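Local structure of glucose-permease IIA component (Mycoplasma capricolum, 2GPR) at residues G72-L86 and K118-N131. The protein probably relays a phosphoryl group from phospho-HPr to the EIIB domain during coupled glucose uptake and phosphorylation. Sequence-based numbering, arbitrary orientation.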
# COMPACT_ATOMS: atom_id res chain seq x y z
N GLY A 72 -9.52 7.25 11.21
CA GLY A 72 -10.38 7.44 10.09
C GLY A 72 -9.67 7.60 8.78
O GLY A 72 -10.26 7.29 7.76
N VAL A 73 -8.44 8.07 8.78
CA VAL A 73 -7.68 8.13 7.53
C VAL A 73 -7.54 6.72 6.87
O VAL A 73 -7.19 5.71 7.48
CB VAL A 73 -6.28 8.71 7.76
CG1 VAL A 73 -6.17 9.38 9.12
CG2 VAL A 73 -5.19 7.65 7.59
N GLU A 74 -7.85 6.62 5.62
CA GLU A 74 -7.72 5.33 4.99
C GLU A 74 -6.60 5.32 4.01
O GLU A 74 -6.53 6.19 3.15
CB GLU A 74 -8.95 4.85 4.19
CG GLU A 74 -9.93 4.01 5.02
CD GLU A 74 -11.33 4.20 4.52
OE1 GLU A 74 -11.86 5.33 4.91
OE2 GLU A 74 -11.87 3.45 3.76
N ILE A 75 -5.81 4.29 4.07
CA ILE A 75 -4.79 4.16 3.13
C ILE A 75 -4.97 2.89 2.30
O ILE A 75 -5.27 1.80 2.82
CB ILE A 75 -3.50 4.21 3.89
CG1 ILE A 75 -2.34 3.83 3.03
CG2 ILE A 75 -3.55 3.29 5.08
CD1 ILE A 75 -1.44 2.87 3.78
N LEU A 76 -4.83 3.02 1.01
CA LEU A 76 -4.94 1.89 0.12
C LEU A 76 -3.59 1.36 -0.44
O LEU A 76 -2.75 2.10 -0.97
CB LEU A 76 -5.98 2.19 -0.99
CG LEU A 76 -6.18 1.12 -2.04
CD1 LEU A 76 -7.37 0.26 -1.68
CD2 LEU A 76 -6.49 1.81 -3.36
N LEU A 77 -3.38 0.05 -0.28
CA LEU A 77 -2.27 -0.71 -0.83
C LEU A 77 -2.87 -1.46 -2.03
O LEU A 77 -3.86 -2.17 -1.90
CB LEU A 77 -1.76 -1.77 0.19
CG LEU A 77 -0.38 -2.41 -0.05
CD1 LEU A 77 -0.44 -3.91 0.21
CD2 LEU A 77 0.34 -2.05 -1.36
N HIS A 78 -2.28 -1.28 -3.20
CA HIS A 78 -2.77 -1.85 -4.39
C HIS A 78 -1.66 -2.47 -5.14
O HIS A 78 -0.83 -1.74 -5.65
CB HIS A 78 -3.36 -0.71 -5.17
CG HIS A 78 -3.99 -1.15 -6.44
ND1 HIS A 78 -3.21 -1.65 -7.48
CD2 HIS A 78 -5.29 -1.07 -6.86
CE1 HIS A 78 -4.03 -1.86 -8.49
NE2 HIS A 78 -5.29 -1.55 -8.15
N ILE A 79 -1.58 -3.82 -5.13
CA ILE A 79 -0.49 -4.48 -5.77
C ILE A 79 -0.57 -4.37 -7.26
O ILE A 79 -1.56 -4.76 -7.85
CB ILE A 79 -0.29 -5.91 -5.35
CG1 ILE A 79 -0.03 -5.95 -3.86
CG2 ILE A 79 0.91 -6.50 -6.13
CD1 ILE A 79 -1.29 -5.91 -3.04
N GLY A 80 0.53 -3.87 -7.87
CA GLY A 80 0.66 -3.70 -9.32
C GLY A 80 -0.47 -2.86 -9.94
O GLY A 80 -1.08 -2.02 -9.32
N LEU A 81 -0.71 -3.12 -11.19
CA LEU A 81 -1.69 -2.46 -11.99
C LEU A 81 -2.55 -3.56 -12.70
O LEU A 81 -2.05 -4.64 -13.03
CB LEU A 81 -0.96 -1.54 -13.01
CG LEU A 81 -0.73 -0.09 -12.57
CD1 LEU A 81 -0.45 0.05 -11.09
CD2 LEU A 81 0.43 0.51 -13.33
N ASP A 82 -3.87 -3.30 -12.88
CA ASP A 82 -4.86 -4.20 -13.52
C ASP A 82 -5.11 -5.53 -12.88
O ASP A 82 -5.96 -6.27 -13.34
CB ASP A 82 -4.85 -4.31 -15.07
CG ASP A 82 -5.68 -3.27 -15.75
OD1 ASP A 82 -6.28 -2.38 -15.14
OD2 ASP A 82 -5.64 -3.37 -17.07
N THR A 83 -4.38 -5.82 -11.84
CA THR A 83 -4.49 -7.06 -11.07
C THR A 83 -5.93 -7.58 -10.79
O THR A 83 -6.09 -8.79 -10.55
CB THR A 83 -3.71 -6.86 -9.78
OG1 THR A 83 -3.97 -5.54 -9.29
CG2 THR A 83 -2.24 -6.98 -10.11
N VAL A 84 -6.98 -6.69 -10.79
CA VAL A 84 -8.37 -7.14 -10.60
C VAL A 84 -8.74 -8.16 -11.69
O VAL A 84 -9.49 -9.10 -11.50
CB VAL A 84 -9.37 -5.99 -10.57
CG1 VAL A 84 -9.61 -5.50 -11.99
CG2 VAL A 84 -10.70 -6.46 -9.98
N SER A 85 -8.17 -7.94 -12.85
CA SER A 85 -8.32 -8.76 -14.01
C SER A 85 -7.94 -10.21 -13.80
O SER A 85 -8.38 -11.08 -14.54
CB SER A 85 -7.30 -8.30 -14.98
OG SER A 85 -6.02 -8.60 -14.43
N LEU A 86 -7.02 -10.46 -12.87
CA LEU A 86 -6.48 -11.80 -12.64
C LEU A 86 -7.41 -12.71 -11.88
O LEU A 86 -7.15 -13.90 -11.70
CB LEU A 86 -5.07 -11.77 -11.98
CG LEU A 86 -4.13 -10.92 -12.74
CD1 LEU A 86 -2.77 -11.53 -12.63
CD2 LEU A 86 -4.55 -10.97 -14.18
N LYS A 118 1.31 -11.00 -16.75
CA LYS A 118 -0.11 -10.82 -16.94
C LYS A 118 -0.59 -9.34 -16.91
O LYS A 118 -1.59 -8.97 -17.52
CB LYS A 118 -0.88 -11.71 -16.00
CG LYS A 118 -0.69 -13.17 -16.36
CD LYS A 118 -1.34 -14.11 -15.36
CE LYS A 118 -0.85 -15.55 -15.46
NZ LYS A 118 -1.37 -16.39 -14.36
N VAL A 119 0.12 -8.47 -16.21
CA VAL A 119 -0.33 -7.09 -16.08
C VAL A 119 0.65 -6.04 -16.57
O VAL A 119 1.83 -6.29 -16.80
CB VAL A 119 -0.69 -6.79 -14.64
CG1 VAL A 119 -1.87 -7.68 -14.24
CG2 VAL A 119 0.53 -7.06 -13.76
N PRO A 120 0.11 -4.85 -16.70
CA PRO A 120 0.89 -3.73 -17.15
C PRO A 120 2.03 -3.38 -16.23
O PRO A 120 3.09 -2.99 -16.70
CB PRO A 120 -0.08 -2.54 -17.30
CG PRO A 120 -1.49 -3.06 -17.10
CD PRO A 120 -1.35 -4.52 -16.66
N SER A 121 1.83 -3.51 -14.93
CA SER A 121 2.90 -3.16 -14.00
C SER A 121 2.71 -3.74 -12.61
O SER A 121 1.59 -3.80 -12.14
CB SER A 121 3.03 -1.65 -13.90
OG SER A 121 4.08 -1.34 -13.02
N ILE A 122 3.82 -4.15 -11.95
CA ILE A 122 3.75 -4.62 -10.56
C ILE A 122 4.08 -3.51 -9.56
O ILE A 122 4.07 -3.71 -8.35
CB ILE A 122 4.45 -5.92 -10.21
CG1 ILE A 122 5.95 -5.82 -10.45
CG2 ILE A 122 3.86 -7.13 -10.91
CD1 ILE A 122 6.74 -6.41 -9.29
N LYS A 123 4.42 -2.35 -10.08
CA LYS A 123 4.66 -1.23 -9.24
C LYS A 123 3.37 -1.03 -8.46
O LYS A 123 2.33 -0.98 -9.07
CB LYS A 123 4.95 -0.04 -10.10
CG LYS A 123 6.39 0.03 -10.59
CD LYS A 123 6.59 1.31 -11.39
CE LYS A 123 7.50 1.15 -12.59
NZ LYS A 123 7.44 2.31 -13.50
N SER A 124 3.45 -1.07 -7.12
CA SER A 124 2.30 -1.04 -6.24
C SER A 124 2.04 0.27 -5.54
O SER A 124 2.84 0.69 -4.73
CB SER A 124 2.39 -2.17 -5.23
OG SER A 124 2.46 -3.43 -5.91
N PRO A 125 0.86 0.85 -5.76
CA PRO A 125 0.55 2.12 -5.16
C PRO A 125 0.05 2.09 -3.73
O PRO A 125 -0.72 1.22 -3.30
CB PRO A 125 -0.41 2.82 -6.10
CG PRO A 125 -0.49 1.98 -7.37
CD PRO A 125 0.22 0.68 -7.10
N ILE A 126 0.48 3.11 -2.98
CA ILE A 126 0.10 3.34 -1.59
C ILE A 126 -0.60 4.70 -1.51
O ILE A 126 0.05 5.76 -1.52
CB ILE A 126 1.33 3.39 -0.64
CG1 ILE A 126 2.31 2.26 -0.88
CG2 ILE A 126 0.88 3.39 0.82
CD1 ILE A 126 1.65 0.89 -0.80
N ILE A 127 -1.91 4.72 -1.48
CA ILE A 127 -2.53 6.02 -1.46
C ILE A 127 -3.39 6.22 -0.29
O ILE A 127 -4.01 5.31 0.20
CB ILE A 127 -3.36 6.27 -2.71
CG1 ILE A 127 -4.15 5.04 -3.07
CG2 ILE A 127 -2.52 6.69 -3.92
CD1 ILE A 127 -5.46 5.44 -3.73
N PHE A 128 -3.44 7.43 0.15
CA PHE A 128 -4.33 7.77 1.22
C PHE A 128 -5.62 8.20 0.57
O PHE A 128 -5.70 9.27 -0.14
CB PHE A 128 -3.79 8.88 2.14
CG PHE A 128 -2.42 8.58 2.65
CD1 PHE A 128 -1.33 8.67 1.79
CD2 PHE A 128 -2.23 8.17 3.97
CE1 PHE A 128 -0.06 8.32 2.24
CE2 PHE A 128 -0.95 7.90 4.45
CZ PHE A 128 0.14 7.94 3.57
N THR A 129 -6.60 7.28 0.71
CA THR A 129 -7.91 7.49 0.17
C THR A 129 -8.71 8.44 1.06
O THR A 129 -9.73 8.98 0.69
CB THR A 129 -8.60 6.16 -0.13
OG1 THR A 129 -8.65 5.99 -1.57
CG2 THR A 129 -10.01 6.10 0.51
N ASN A 130 -8.18 8.68 2.25
CA ASN A 130 -8.80 9.56 3.16
C ASN A 130 -7.83 9.99 4.27
O ASN A 130 -7.27 9.18 4.98
CB ASN A 130 -10.10 8.97 3.65
CG ASN A 130 -10.69 9.74 4.81
OD1 ASN A 130 -11.46 9.19 5.63
ND2 ASN A 130 -10.34 11.00 4.91
N ASN A 131 -7.67 11.28 4.45
CA ASN A 131 -6.77 11.78 5.47
C ASN A 131 -7.28 12.81 6.46
O ASN A 131 -7.57 12.50 7.60
CB ASN A 131 -5.44 12.29 4.88
CG ASN A 131 -5.64 13.30 3.77
OD1 ASN A 131 -6.66 13.98 3.65
ND2 ASN A 131 -4.67 13.34 2.90
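Leu-76 and Ile-127 face each other as a hydrogen-bonded pair of antiparallel strands 74-78 and 124-128, whose axes run at 166°. Leu-76 N gives a nearly straight bond (166° at the hydrogen) to Ile-127 O at 2.6 Å, and Ile-127 N returns one to Leu-76 O at 2.8 Å. Toward Gly-72 a beta bulge shifts the register: Glu-74 O takes Asn-130 N at 3.1 Å, plus a weak, bent bond from Thr-129 N. At the other end His-78 N donates to Pro-125 O at 2.9 Å, while Pro-125 N has no hydrogen to offer His-78 O.

Past His-78 a side chain joins the backbone bonds: Ser-124 OG, set beside its own backbone N by a chi1 of -59°, accepts from Gly-80 N at 2.8 Å and donates to Ile-122 O. Leu-81 N bonds weakly to Ser-121 O. On the face with Ile-75 and Phe-128, Ile-126 CD1 lies 3.3 Å from Leu-77 CD2.

His-78 ND1 makes a weak bond to Gly-80 O, and Thr-83 OG1 donates to Ile-79 O beside His-63. By similarity, His-78 is the phosphorylated histidine and His-63 supports phospho-donor activity, so this strand end probably forms the phosphoryl-transfer site of the IIA-glucose beta-sandwich.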